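Local structure of zinc peptidase (Vibrio cholerae, 2GU1) at residues Q130-K135 with I170-A175; G20-L25 with L54-D59; F182-E185 with F189-R192; V113-V118 with S123-I128. The protein cuts peptide cross-links between adjacent strands of cell-wall peptidoglycan as a zinc-dependent DD-endopeptidase, probably allowing new glycans to be inserted and the wall to expand. One frame throughout, in Å; residues are numbered along the deposited sequence.

Contact 1. Residues Q130-K135 with I170-A175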
loop_
_atom_site.group_PDB
_atom_site.type_symbol
_atom_site.label_atom_id
_atom_site.label_comp_id
_atom_site.label_asym_id
_atom_site.label_seq_id
_atom_site.Cartn_x
_atom_site.Cartn_y
_atom_site.Cartn_z
ATOM N N GLN A 130 3.774 -15.269 9.320
ATOM C CA GLN A 130 3.166 -14.196 10.108
ATOM C C GLN A 130 1.764 -14.602 10.552
ATOM O O GLN A 130 1.442 -14.566 11.734
ATOM C CB GLN A 130 3.084 -12.913 9.276
ATOM C CG GLN A 130 2.256 -11.804 9.910
ATOM C CD GLN A 130 1.790 -10.766 8.890
ATOM O OE1 GLN A 130 1.091 -11.095 7.922
ATOM N NE2 GLN A 130 2.170 -9.509 9.105
ATOM N N VAL A 131 0.934 -14.996 9.591
ATOM C CA VAL A 131 -0.437 -15.410 9.868
ATOM C C VAL A 131 -0.535 -16.589 10.833
ATOM O O VAL A 131 -1.351 -16.577 11.752
ATOM C CB VAL A 131 -1.175 -15.794 8.556
ATOM C CG1 VAL A 131 -2.491 -16.497 8.871
ATOM C CG2 VAL A 131 -1.423 -14.546 7.719
ATOM N N MET A 132 0.298 -17.602 10.625
ATOM C CA MET A 132 0.257 -18.808 11.452
ATOM C C MET A 132 1.127 -18.823 12.713
ATOM O O MET A 132 1.162 -19.834 13.417
ATOM C CB MET A 132 0.637 -20.023 10.597
ATOM C CG MET A 132 -0.174 -20.191 9.316
ATOM S SD MET A 132 -1.925 -20.375 9.644
ATOM C CE MET A 132 -2.009 -22.070 10.081
ATOM N N LYS A 133 1.807 -17.723 13.018
ATOM C CA LYS A 133 2.706 -17.699 14.177
ATOM C C LYS A 133 2.159 -18.193 15.521
ATOM O O LYS A 133 2.882 -18.834 16.279
ATOM C CB LYS A 133 3.309 -16.302 14.356
ATOM C CG LYS A 133 2.355 -15.245 14.860
ATOM C CD LYS A 133 3.136 -14.017 15.301
ATOM C CE LYS A 133 2.224 -12.935 15.849
ATOM N NZ LYS A 133 1.347 -12.376 14.791
ATOM N N ASP A 134 0.899 -17.908 15.823
ATOM C CA ASP A 134 0.325 -18.347 17.093
ATOM C C ASP A 134 -0.200 -19.779 17.056
ATOM O O ASP A 134 -0.294 -20.443 18.091
ATOM C CB ASP A 134 -0.800 -17.403 17.523
ATOM C CG ASP A 134 -0.318 -15.981 17.717
ATOM O OD1 ASP A 134 0.693 -15.794 18.424
ATOM O OD2 ASP A 134 -0.948 -15.054 17.167
ATOM N N LYS A 135 -0.540 -20.258 15.866
ATOM C CA LYS A 135 -1.060 -21.610 15.724
ATOM C C LYS A 135 0.059 -22.611 15.454
ATOM O O LYS A 135 -0.107 -23.807 15.689
ATOM C CB LYS A 135 -2.091 -21.658 14.589
ATOM C CG LYS A 135 -3.237 -20.654 14.735
ATOM C CD LYS A 135 -4.179 -21.002 15.885
ATOM C CE LYS A 135 -5.363 -21.844 15.419
ATOM N NZ LYS A 135 -4.947 -23.103 14.747
ATOM N N ILE A 170 -4.478 -21.428 3.803
ATOM C CA ILE A 170 -3.236 -22.001 4.298
ATOM C C ILE A 170 -3.606 -23.213 5.144
ATOM O O ILE A 170 -4.417 -23.101 6.062
ATOM C CB ILE A 170 -2.486 -20.979 5.192
ATOM C CG1 ILE A 170 -2.116 -19.739 4.370
ATOM C CG2 ILE A 170 -1.256 -21.616 5.813
ATOM C CD1 ILE A 170 -1.499 -18.619 5.187
ATOM N N SER A 171 -3.040 -24.372 4.836
ATOM C CA SER A 171 -3.350 -25.552 5.635
ATOM C C SER A 171 -2.119 -26.421 5.823
ATOM O O SER A 171 -1.377 -26.679 4.877
ATOM C CB SER A 171 -4.462 -26.374 4.977
ATOM O OG SER A 171 -3.955 -27.124 3.889
ATOM N N PHE A 172 -1.907 -26.861 7.059
ATOM C CA PHE A 172 -0.774 -27.713 7.381
ATOM C C PHE A 172 -1.253 -29.074 7.867
ATOM O O PHE A 172 -2.109 -29.169 8.745
ATOM C CB PHE A 172 0.105 -27.076 8.468
ATOM C CG PHE A 172 0.975 -25.949 7.978
ATOM C CD1 PHE A 172 0.459 -24.669 7.804
ATOM C CD2 PHE A 172 2.316 -26.170 7.687
ATOM C CE1 PHE A 172 1.271 -23.624 7.353
ATOM C CE2 PHE A 172 3.137 -25.132 7.234
ATOM C CZ PHE A 172 2.609 -23.857 7.065
ATOM N N LYS A 173 -0.708 -30.128 7.275
ATOM C CA LYS A 173 -1.053 -31.482 7.678
ATOM C C LYS A 173 0.046 -31.855 8.669
ATOM O O LYS A 173 1.122 -32.303 8.279
ATOM C CB LYS A 173 -1.024 -32.421 6.469
ATOM C CG LYS A 173 -1.553 -31.806 5.164
ATOM C CD LYS A 173 -2.911 -31.109 5.318
ATOM C CE LYS A 173 -4.028 -32.076 5.700
ATOM N NZ LYS A 173 -3.848 -32.663 7.061
ATOM N N LEU A 174 -0.225 -31.642 9.952
ATOM C CA LEU A 174 0.745 -31.921 11.008
ATOM C C LEU A 174 0.459 -33.189 11.798
ATOM O O LEU A 174 -0.697 -33.572 11.997
ATOM C CB LEU A 174 0.801 -30.743 11.986
ATOM C CG LEU A 174 1.648 -29.508 11.671
ATOM C CD1 LEU A 174 1.747 -29.282 10.179
ATOM C CD2 LEU A 174 1.038 -28.306 12.380
ATOM N N ALA A 175 1.528 -33.832 12.257
ATOM C CA ALA A 175 1.395 -35.038 13.056
ATOM C C ALA A 175 0.887 -34.602 14.428
ATOM O O ALA A 175 0.137 -35.323 15.085
ATOM C CB ALA A 175 2.742 -35.729 13.185
#
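V131 and M132, towards the C-terminal end of helix 122-132, rest on I170 and F172 of strand 160-173. V131 makes the looser approach: its CG1 methyl stands 4.4 Å from CD1, the far end of the I170 side chain. V131 also touches F189 of the last strand, so this valine reaches both strands that flank strand 179-183.

M132 carries most of the contact. Its CG sits beside the backbone N (chi1 -53°), and the chain then bends at both following torsions, which lays the sulfur alongside I170. In this pose M132 CG is 3.9 Å from the I170 branch methyl CG2, and the sulfur M132 SD follows at 4.1 Å from the same methyl. The two side chains slide past one another in opposite directions. M132 CG also comes to 4.2 Å from F172 CE1, approaching the ring obliquely. Further along, M132 packs on V179 and A181 of the adjacent strand and on F138, while K135 reaches V179, L197 and D191.

No hydrogen bond joins the two segments, and all four touching residues are buried. I170 and F172 project from the same face of the strand, with S171 between them turned the other way; F172 additionally stands edge-to-face with F111. This alternation, ordinary in a beta strand, gives the helix one apolar face to pack on: a helix laid against a five-stranded antiparallel sheet, an alpha+beta layering in the Csd3-type second domain.

Contact 2. Residues G20-L25 with L54-D59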
loop_
_atom_site.group_PDB
_atom_site.type_symbol
_atom_site.label_atom_id
_atom_site.label_comp_id
_atom_site.label_asym_id
_atom_site.label_seq_id
_atom_site.Cartn_x
_atom_site.Cartn_y
_atom_site.Cartn_z
ATOM N N GLY A 20 14.431 11.575 -10.402
ATOM C CA GLY A 20 15.645 11.225 -11.124
ATOM C C GLY A 20 15.352 10.947 -12.589
ATOM O O GLY A 20 16.127 11.322 -13.474
ATOM N N ILE A 21 14.226 10.287 -12.845
ATOM C CA ILE A 21 13.821 9.972 -14.209
ATOM C C ILE A 21 13.526 11.260 -14.971
ATOM O O ILE A 21 13.943 11.417 -16.116
ATOM C CB ILE A 21 12.583 9.063 -14.217
ATOM C CG1 ILE A 21 12.970 7.685 -13.684
ATOM C CG2 ILE A 21 12.005 8.952 -15.637
ATOM C CD1 ILE A 21 11.794 6.768 -13.426
ATOM N N PHE A 22 12.823 12.196 -14.338
ATOM C CA PHE A 22 12.524 13.452 -15.010
ATOM C C PHE A 22 13.794 14.208 -15.330
ATOM O O PHE A 22 13.903 14.838 -16.389
ATOM C CB PHE A 22 11.585 14.311 -14.159
ATOM C CG PHE A 22 10.138 14.042 -14.422
ATOM C CD1 PHE A 22 9.724 12.781 -14.831
ATOM C CD2 PHE A 22 9.182 15.044 -14.255
ATOM C CE1 PHE A 22 8.380 12.506 -15.067
ATOM C CE2 PHE A 22 7.832 14.785 -14.489
ATOM C CZ PHE A 22 7.427 13.514 -14.898
ATOM N N ALA A 23 14.766 14.133 -14.423
ATOM C CA ALA A 23 16.036 14.809 -14.635
ATOM C C ALA A 23 16.727 14.218 -15.866
ATOM O O ALA A 23 17.169 14.955 -16.756
ATOM C CB ALA A 23 16.935 14.666 -13.397
ATOM N N GLN A 24 16.804 12.895 -15.949
ATOM C CA GLN A 24 17.480 12.299 -17.096
ATOM C C GLN A 24 16.711 12.429 -18.415
ATOM O O GLN A 24 17.313 12.402 -19.489
ATOM C CB GLN A 24 17.843 10.835 -16.814
ATOM C CG GLN A 24 16.793 9.791 -17.109
ATOM C CD GLN A 24 17.306 8.383 -16.824
ATOM O OE1 GLN A 24 17.347 7.942 -15.676
ATOM N NE2 GLN A 24 17.715 7.680 -17.872
ATOM N N LEU A 25 15.392 12.585 -18.340
ATOM C CA LEU A 25 14.589 12.726 -19.551
ATOM C C LEU A 25 14.404 14.190 -19.965
ATOM O O LEU A 25 13.672 14.495 -20.902
ATOM C CB LEU A 25 13.227 12.038 -19.374
ATOM C CG LEU A 25 13.307 10.510 -19.259
ATOM C CD1 LEU A 25 11.905 9.902 -19.172
ATOM C CD2 LEU A 25 14.056 9.946 -20.484
ATOM N N LEU A 54 7.168 3.946 -17.372
ATOM C CA LEU A 54 6.614 5.285 -17.422
ATOM C C LEU A 54 6.548 5.635 -18.903
ATOM O O LEU A 54 7.465 5.336 -19.673
ATOM C CB LEU A 54 7.504 6.284 -16.679
ATOM C CG LEU A 54 7.594 6.192 -15.153
ATOM C CD1 LEU A 54 8.542 7.269 -14.630
ATOM C CD2 LEU A 54 6.214 6.363 -14.535
ATOM N N GLU A 55 5.448 6.240 -19.314
ATOM C CA GLU A 55 5.283 6.620 -20.707
ATOM C C GLU A 55 5.080 8.131 -20.709
ATOM O O GLU A 55 4.140 8.620 -20.089
ATOM C CB GLU A 55 4.067 5.888 -21.281
ATOM C CG GLU A 55 3.817 6.072 -22.762
ATOM C CD GLU A 55 2.823 5.049 -23.299
ATOM O OE1 GLU A 55 1.925 4.627 -22.537
ATOM O OE2 GLU A 55 2.929 4.669 -24.484
ATOM N N LEU A 56 5.982 8.865 -21.358
ATOM C CA LEU A 56 5.871 10.322 -21.418
ATOM C C LEU A 56 5.402 10.745 -22.809
ATOM O O LEU A 56 5.980 10.333 -23.816
ATOM C CB LEU A 56 7.217 11.008 -21.128
ATOM C CG LEU A 56 8.160 10.625 -19.978
ATOM C CD1 LEU A 56 8.793 11.908 -19.421
ATOM C CD2 LEU A 56 7.434 9.877 -18.894
ATOM N N MET A 57 4.359 11.566 -22.862
ATOM C CA MET A 57 3.833 12.057 -24.129
ATOM C C MET A 57 4.212 13.534 -24.242
ATOM O O MET A 57 3.765 14.356 -23.435
ATOM C CB MET A 57 2.310 11.922 -24.161
ATOM C CG MET A 57 1.801 10.597 -23.639
ATOM S SD MET A 57 2.217 9.205 -24.691
ATOM C CE MET A 57 0.628 8.324 -24.703
ATOM N N MET A 58 5.035 13.864 -25.234
ATOM C CA MET A 58 5.480 15.244 -25.447
ATOM C C MET A 58 4.718 15.888 -26.603
ATOM O O MET A 58 4.388 15.218 -27.581
ATOM C CB MET A 58 6.977 15.282 -25.767
ATOM C CG MET A 58 7.831 14.323 -24.957
ATOM S SD MET A 58 7.637 14.550 -23.196
ATOM C CE MET A 58 8.686 15.972 -22.918
ATOM N N ASP A 59 4.456 17.190 -26.497
ATOM C CA ASP A 59 3.734 17.909 -27.547
ATOM C C ASP A 59 4.675 18.466 -28.616
ATOM O O ASP A 59 5.865 18.138 -28.639
ATOM C CB ASP A 59 2.909 19.054 -26.948
ATOM C CG ASP A 59 3.750 20.019 -26.130
ATOM O OD1 ASP A 59 4.907 20.286 -26.510
ATOM O OD2 ASP A 59 3.245 20.528 -25.109
#
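I21 and F22 of helix 18-24, with L25 close behind them, meet L54 and L56 of strand 53-58 in the core of the LysM-like domain, whose order of strand, two helices and strand is that of the LysM fold. The tightest approach is between methyl groups: I21 CD1 lies 3.5 Å from L54 CD1. The branch methyl I21 CG2 flanks the same leucine carbon at 4.0 Å, so L54 CD1 is touched by both arms of the isoleucine.

Four residues on, L25 repeats the pattern with L56. Its CD1 is 3.7 Å from L56 CD1 and nearly as close to L56 CG, the two leucines crossing at a slant. The F22 ring comes to the same L56 methyl from another direction, with CE1 4.4 Å from L56 CD1 and the approach oblique.

A second shell surrounds these residues. Y10 of strand 8-11 packs on I21, V27 touches both F22 and L56, and L32 and I35 of helix 29-38 hold the phenyl ring from the second helix. From the neighbouring strand 64-70, Y69 packs on L54, and L64 and L67 on L56. I21 and L25, which each meet one of the two leucines, are one helical turn apart, and L25 N donates to I21 O at 2.9 Å.

Contact 3. Residues F182-E185 with F189-R192; sequences FLAE and FYDR
L183 and F189 face each other as the non-hydrogen-bonded pair of an antiparallel beta hairpin, next to the hydrogen-bonded pair F182 and Y190. The side chains of the two pairs divide between the two faces of the hairpin. L183 and F189 share one: L183 CB sits over the face of the F189 ring, 4.1 Å from its centroid and offset toward the rim, in a CH-pi contact. The same ring touches I170 of strand 160-173, across strand 179-183.

On the other face the phenyl ring of F182 meets R192 edge-on. Ring and guanidinium planes are 83° apart, with F182 CE2 over one face of the guanidinium and NH1 near the plane of the ring; this is not a cation-pi stack. The arginine chain bends at chi3 (73°), which brings R192 NH1 to 3.8 Å from F182 CZ.

Two backbone bonds hold the strands in this register: F182 N donates to Y190 O at 2.9 Å, and Y190 N returns an equally long bond to F182 O. F182 O has a further partner in F189 CA, a CA-H...O contact of 3.2 Å, so one carbonyl is approached by two donors of different strength.

At the turn end, the hydroxyl of Y190 is hydrogen-bonded to D186 and R188, and the A184 methyl CB rests obliquely on its ring, 3.5 Å from Y190 CD2.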
loop_
_atom_site.group_PDB
_atom_site.type_symbol
_atom_site.label_atom_id
_atom_site.label_comp_id
_atom_site.label_asym_id
_atom_site.label_seq_id
_atom_site.Cartn_x
_atom_site.Cartn_y
_atom_site.Cartn_z
ATOM N N PHE A 182 -8.140 -19.361 6.580
ATOM C CA PHE A 182 -8.734 -18.878 5.333
ATOM C C PHE A 182 -8.919 -17.370 5.372
ATOM O O PHE A 182 -9.280 -16.814 6.411
ATOM C CB PHE A 182 -10.099 -19.540 5.129
ATOM C CG PHE A 182 -10.060 -21.036 5.197
ATOM C CD1 PHE A 182 -9.700 -21.792 4.082
ATOM C CD2 PHE A 182 -10.395 -21.695 6.374
ATOM C CE1 PHE A 182 -9.667 -23.183 4.145
ATOM C CE2 PHE A 182 -10.366 -23.084 6.446
ATOM C CZ PHE A 182 -10.004 -23.830 5.327
ATOM N N LEU A 183 -8.666 -16.714 4.242
ATOM C CA LEU A 183 -8.813 -15.264 4.141
ATOM C C LEU A 183 -10.301 -14.942 4.025
ATOM O O LEU A 183 -10.958 -15.394 3.102
ATOM C CB LEU A 183 -8.068 -14.744 2.907
ATOM C CG LEU A 183 -8.091 -13.245 2.597
ATOM C CD1 LEU A 183 -7.586 -12.454 3.773
ATOM C CD2 LEU A 183 -7.221 -12.969 1.369
ATOM N N ALA A 184 -10.819 -14.166 4.972
ATOM C CA ALA A 184 -12.229 -13.788 4.991
ATOM C C ALA A 184 -12.487 -12.467 4.269
ATOM O O ALA A 184 -11.556 -11.753 3.871
ATOM C CB ALA A 184 -12.725 -13.686 6.436
ATOM N N GLU A 185 -13.771 -12.156 4.134
ATOM C CA GLU A 185 -14.246 -10.947 3.469
ATOM C C GLU A 185 -13.642 -9.684 4.076
ATOM O O GLU A 185 -13.419 -8.700 3.365
ATOM C CB GLU A 185 -15.781 -10.897 3.557
ATOM C CG GLU A 185 -16.462 -9.833 2.694
ATOM C CD GLU A 185 -16.286 -8.429 3.235
ATOM O OE1 GLU A 185 -16.572 -8.205 4.433
ATOM O OE2 GLU A 185 -15.865 -7.544 2.460
ATOM N N PHE A 189 -7.297 -13.442 8.145
ATOM C CA PHE A 189 -7.356 -14.906 8.138
ATOM C C PHE A 189 -8.007 -15.427 9.417
ATOM O O PHE A 189 -7.691 -14.948 10.507
ATOM C CB PHE A 189 -5.958 -15.525 8.060
ATOM C CG PHE A 189 -5.391 -15.577 6.677
ATOM C CD1 PHE A 189 -4.753 -14.470 6.131
ATOM C CD2 PHE A 189 -5.507 -16.739 5.913
ATOM C CE1 PHE A 189 -4.232 -14.516 4.832
ATOM C CE2 PHE A 189 -4.991 -16.793 4.614
ATOM C CZ PHE A 189 -4.353 -15.679 4.077
ATOM N N TYR A 190 -8.884 -16.415 9.269
ATOM C CA TYR A 190 -9.591 -17.040 10.393
ATOM C C TYR A 190 -9.358 -18.546 10.359
ATOM O O TYR A 190 -9.105 -19.108 9.288
ATOM C CB TYR A 190 -11.102 -16.804 10.276
ATOM C CG TYR A 190 -11.540 -15.378 10.525
ATOM C CD1 TYR A 190 -12.234 -15.037 11.694
ATOM C CD2 TYR A 190 -11.280 -14.375 9.595
ATOM C CE1 TYR A 190 -12.658 -13.733 11.923
ATOM C CE2 TYR A 190 -11.700 -13.057 9.813
ATOM C CZ TYR A 190 -12.390 -12.747 10.980
ATOM O OH TYR A 190 -12.811 -11.459 11.206
ATOM N N ASP A 191 -9.431 -19.203 11.516
ATOM C CA ASP A 191 -9.286 -20.651 11.522
ATOM C C ASP A 191 -10.677 -21.221 11.249
ATOM O O ASP A 191 -11.631 -20.454 11.088
ATOM C CB ASP A 191 -8.719 -21.184 12.851
ATOM C CG ASP A 191 -9.558 -20.816 14.063
ATOM O OD1 ASP A 191 -10.794 -20.681 13.950
ATOM O OD2 ASP A 191 -8.958 -20.686 15.153
ATOM N N ARG A 192 -10.805 -22.543 11.207
ATOM C CA ARG A 192 -12.097 -23.164 10.906
ATOM C C ARG A 192 -13.208 -22.878 11.905
ATOM O O ARG A 192 -14.386 -22.964 11.555
ATOM C CB ARG A 192 -11.948 -24.680 10.760
ATOM C CG ARG A 192 -10.833 -25.108 9.822
ATOM C CD ARG A 192 -10.889 -26.605 9.583
ATOM N NE ARG A 192 -12.017 -26.939 8.730
ATOM C CZ ARG A 192 -11.919 -27.215 7.434
ATOM N NH1 ARG A 192 -10.736 -27.211 6.836
ATOM N NH2 ARG A 192 -13.009 -27.471 6.733
#

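Contact 4. Residues V113-V118 with S123-I128; sequences VSARRV and SQVANI
V125, which carries the contact with A115 and R116, shares a polar grip through its backbone: the hydroxyl OG1 of T129 is hydrogen-bonded to the carbonyl oxygens of both V125 and A126. These bonds lie within helix 122-132; the valine side chain points to the preceding helix. No hydrogen bond links the two segments themselves.

A single methyl does the touching. V125 CG2 lies 3.9 Å from A115 CB and equally far from R116 CD, so it is shared between neighbouring residues of the other helix. CG1 stands anti to the backbone N (chi1 174°), which places CG2 beside that nitrogen and directs it at A115. The small alanine side chain is consistent with the close approach of the backbones, A115 CA being 6.9 Å from V125 CA. R116 crosses the valine at about a right angle; its chain bends at chi2 and chi3, and its CD methylene lies against the methyl on the solvent-exposed side.

Helices 111-117 and 122-132 thus form a helical pair joined by a short connection, from which L120 also packs on A115. Both helices pack against one face of the antiparallel sheet: S114 touches F148 of strand 147-157, and I128 rests on I150 there and on I167 and I170 of strand 160-173.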
loop_
_atom_site.group_PDB
_atom_site.type_symbol
_atom_site.label_atom_id
_atom_site.label_comp_id
_atom_site.label_asym_id
_atom_site.label_seq_id
_atom_site.Cartn_x
_atom_site.Cartn_y
_atom_site.Cartn_z
ATOM N N VAL A 113 12.294 -23.420 3.355
ATOM C CA VAL A 113 13.054 -23.970 2.239
ATOM C C VAL A 113 12.153 -24.728 1.275
ATOM O O VAL A 113 12.201 -24.514 0.062
ATOM C CB VAL A 113 14.159 -24.925 2.741
ATOM C CG1 VAL A 113 14.895 -25.539 1.564
ATOM C CG2 VAL A 113 15.127 -24.168 3.634
ATOM N N SER A 114 11.333 -25.615 1.831
ATOM C CA SER A 114 10.409 -26.417 1.042
ATOM C C SER A 114 9.377 -25.549 0.321
ATOM O O SER A 114 8.964 -25.861 -0.798
ATOM C CB SER A 114 9.697 -27.423 1.947
ATOM O OG SER A 114 8.805 -28.232 1.204
ATOM N N ALA A 115 8.963 -24.463 0.969
ATOM C CA ALA A 115 7.981 -23.540 0.399
ATOM C C ALA A 115 8.584 -22.796 -0.792
ATOM O O ALA A 115 7.928 -22.610 -1.822
ATOM C CB ALA A 115 7.518 -22.541 1.466
ATOM N N ARG A 116 9.835 -22.367 -0.642
ATOM C CA ARG A 116 10.527 -21.658 -1.711
ATOM C C ARG A 116 10.781 -22.603 -2.886
ATOM O O ARG A 116 10.626 -22.223 -4.048
ATOM C CB ARG A 116 11.862 -21.087 -1.205
ATOM C CG ARG A 116 11.742 -19.901 -0.242
ATOM C CD ARG A 116 11.025 -18.719 -0.883
ATOM N NE ARG A 116 11.643 -18.308 -2.143
ATOM C CZ ARG A 116 12.693 -17.498 -2.236
ATOM N NH1 ARG A 116 13.244 -17.003 -1.141
ATOM N NH2 ARG A 116 13.199 -17.191 -3.422
ATOM N N ARG A 117 11.160 -23.841 -2.585
ATOM C CA ARG A 117 11.436 -24.816 -3.638
ATOM C C ARG A 117 10.214 -25.154 -4.487
ATOM O O ARG A 117 10.350 -25.497 -5.668
ATOM C CB ARG A 117 12.013 -26.099 -3.035
ATOM C CG ARG A 117 13.375 -25.894 -2.395
ATOM C CD ARG A 117 14.077 -27.208 -2.093
ATOM N NE ARG A 117 15.409 -26.968 -1.545
ATOM C CZ ARG A 117 16.324 -27.912 -1.344
ATOM N NH1 ARG A 117 16.059 -29.177 -1.647
ATOM N NH2 ARG A 117 17.510 -27.585 -0.844
ATOM N N VAL A 118 9.023 -25.048 -3.901
ATOM C CA VAL A 118 7.803 -25.360 -4.633
ATOM C C VAL A 118 7.201 -24.156 -5.370
ATOM O O VAL A 118 6.156 -24.279 -6.012
ATOM C CB VAL A 118 6.731 -25.980 -3.699
ATOM C CG1 VAL A 118 6.038 -24.892 -2.885
ATOM C CG2 VAL A 118 5.727 -26.769 -4.518
ATOM N N SER A 123 8.252 -13.182 0.268
ATOM C CA SER A 123 7.160 -12.407 0.855
ATOM C C SER A 123 5.959 -13.297 1.177
ATOM O O SER A 123 5.287 -13.099 2.188
ATOM C CB SER A 123 6.739 -11.272 -0.087
ATOM O OG SER A 123 6.310 -11.777 -1.336
ATOM N N GLN A 124 5.688 -14.275 0.320
ATOM C CA GLN A 124 4.576 -15.184 0.566
ATOM C C GLN A 124 4.887 -16.036 1.793
ATOM O O GLN A 124 4.012 -16.278 2.621
ATOM C CB GLN A 124 4.318 -16.073 -0.661
ATOM C CG GLN A 124 3.754 -15.284 -1.842
ATOM C CD GLN A 124 3.534 -16.121 -3.091
ATOM O OE1 GLN A 124 4.438 -16.816 -3.559
ATOM N NE2 GLN A 124 2.328 -16.039 -3.651
ATOM N N VAL A 125 6.138 -16.473 1.914
ATOM C CA VAL A 125 6.549 -17.281 3.059
ATOM C C VAL A 125 6.431 -16.440 4.330
ATOM O O VAL A 125 5.973 -16.925 5.369
ATOM C CB VAL A 125 8.005 -17.772 2.906
ATOM C CG1 VAL A 125 8.466 -18.487 4.183
ATOM C CG2 VAL A 125 8.107 -18.703 1.708
ATOM N N ALA A 126 6.840 -15.177 4.240
ATOM C CA ALA A 126 6.759 -14.270 5.380
ATOM C C ALA A 126 5.293 -14.087 5.784
ATOM O O ALA A 126 4.953 -14.165 6.963
ATOM C CB ALA A 126 7.372 -12.932 5.023
ATOM N N ASN A 127 4.430 -13.850 4.801
ATOM C CA ASN A 127 3.004 -13.666 5.071
ATOM C C ASN A 127 2.461 -14.906 5.776
ATOM O O ASN A 127 1.736 -14.808 6.767
ATOM C CB ASN A 127 2.241 -13.417 3.756
ATOM C CG ASN A 127 0.760 -13.118 3.977
ATOM O OD1 ASN A 127 0.347 -12.733 5.076
ATOM N ND2 ASN A 127 -0.042 -13.277 2.926
ATOM N N ILE A 128 2.833 -16.077 5.272
ATOM C CA ILE A 128 2.383 -17.335 5.859
ATOM C C ILE A 128 2.854 -17.510 7.305
ATOM O O ILE A 128 2.048 -17.805 8.194
ATOM C CB ILE A 128 2.863 -18.542 5.018
ATOM C CG1 ILE A 128 2.164 -18.529 3.654
ATOM C CG2 ILE A 128 2.566 -19.846 5.751
ATOM C CD1 ILE A 128 2.665 -19.582 2.677
#

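Overall arrangement
Contact 2 stands apart in the LysM-like domain near the N-terminus, its centre about 38 to 47 Å from the centres of the other three, with no touch between them. Contacts 4, 1 and 3 follow in that order along the chain and all belong to the Csd3-type second domain. Contacts 4 and 1 share helix 122-132 and lie about 13 Å apart, centre to centre; contacts 1 and 3, also about 13 Å apart between centres, reach neighbouring strands of one sheet. I170 touches both I128 and F189, linking contacts 4 and 3 through contact 1. All lie away from the zinc site of H232, D236 and H313, and so belong to the LysM-like and Csd3-type domains rather than to the catalytic centre.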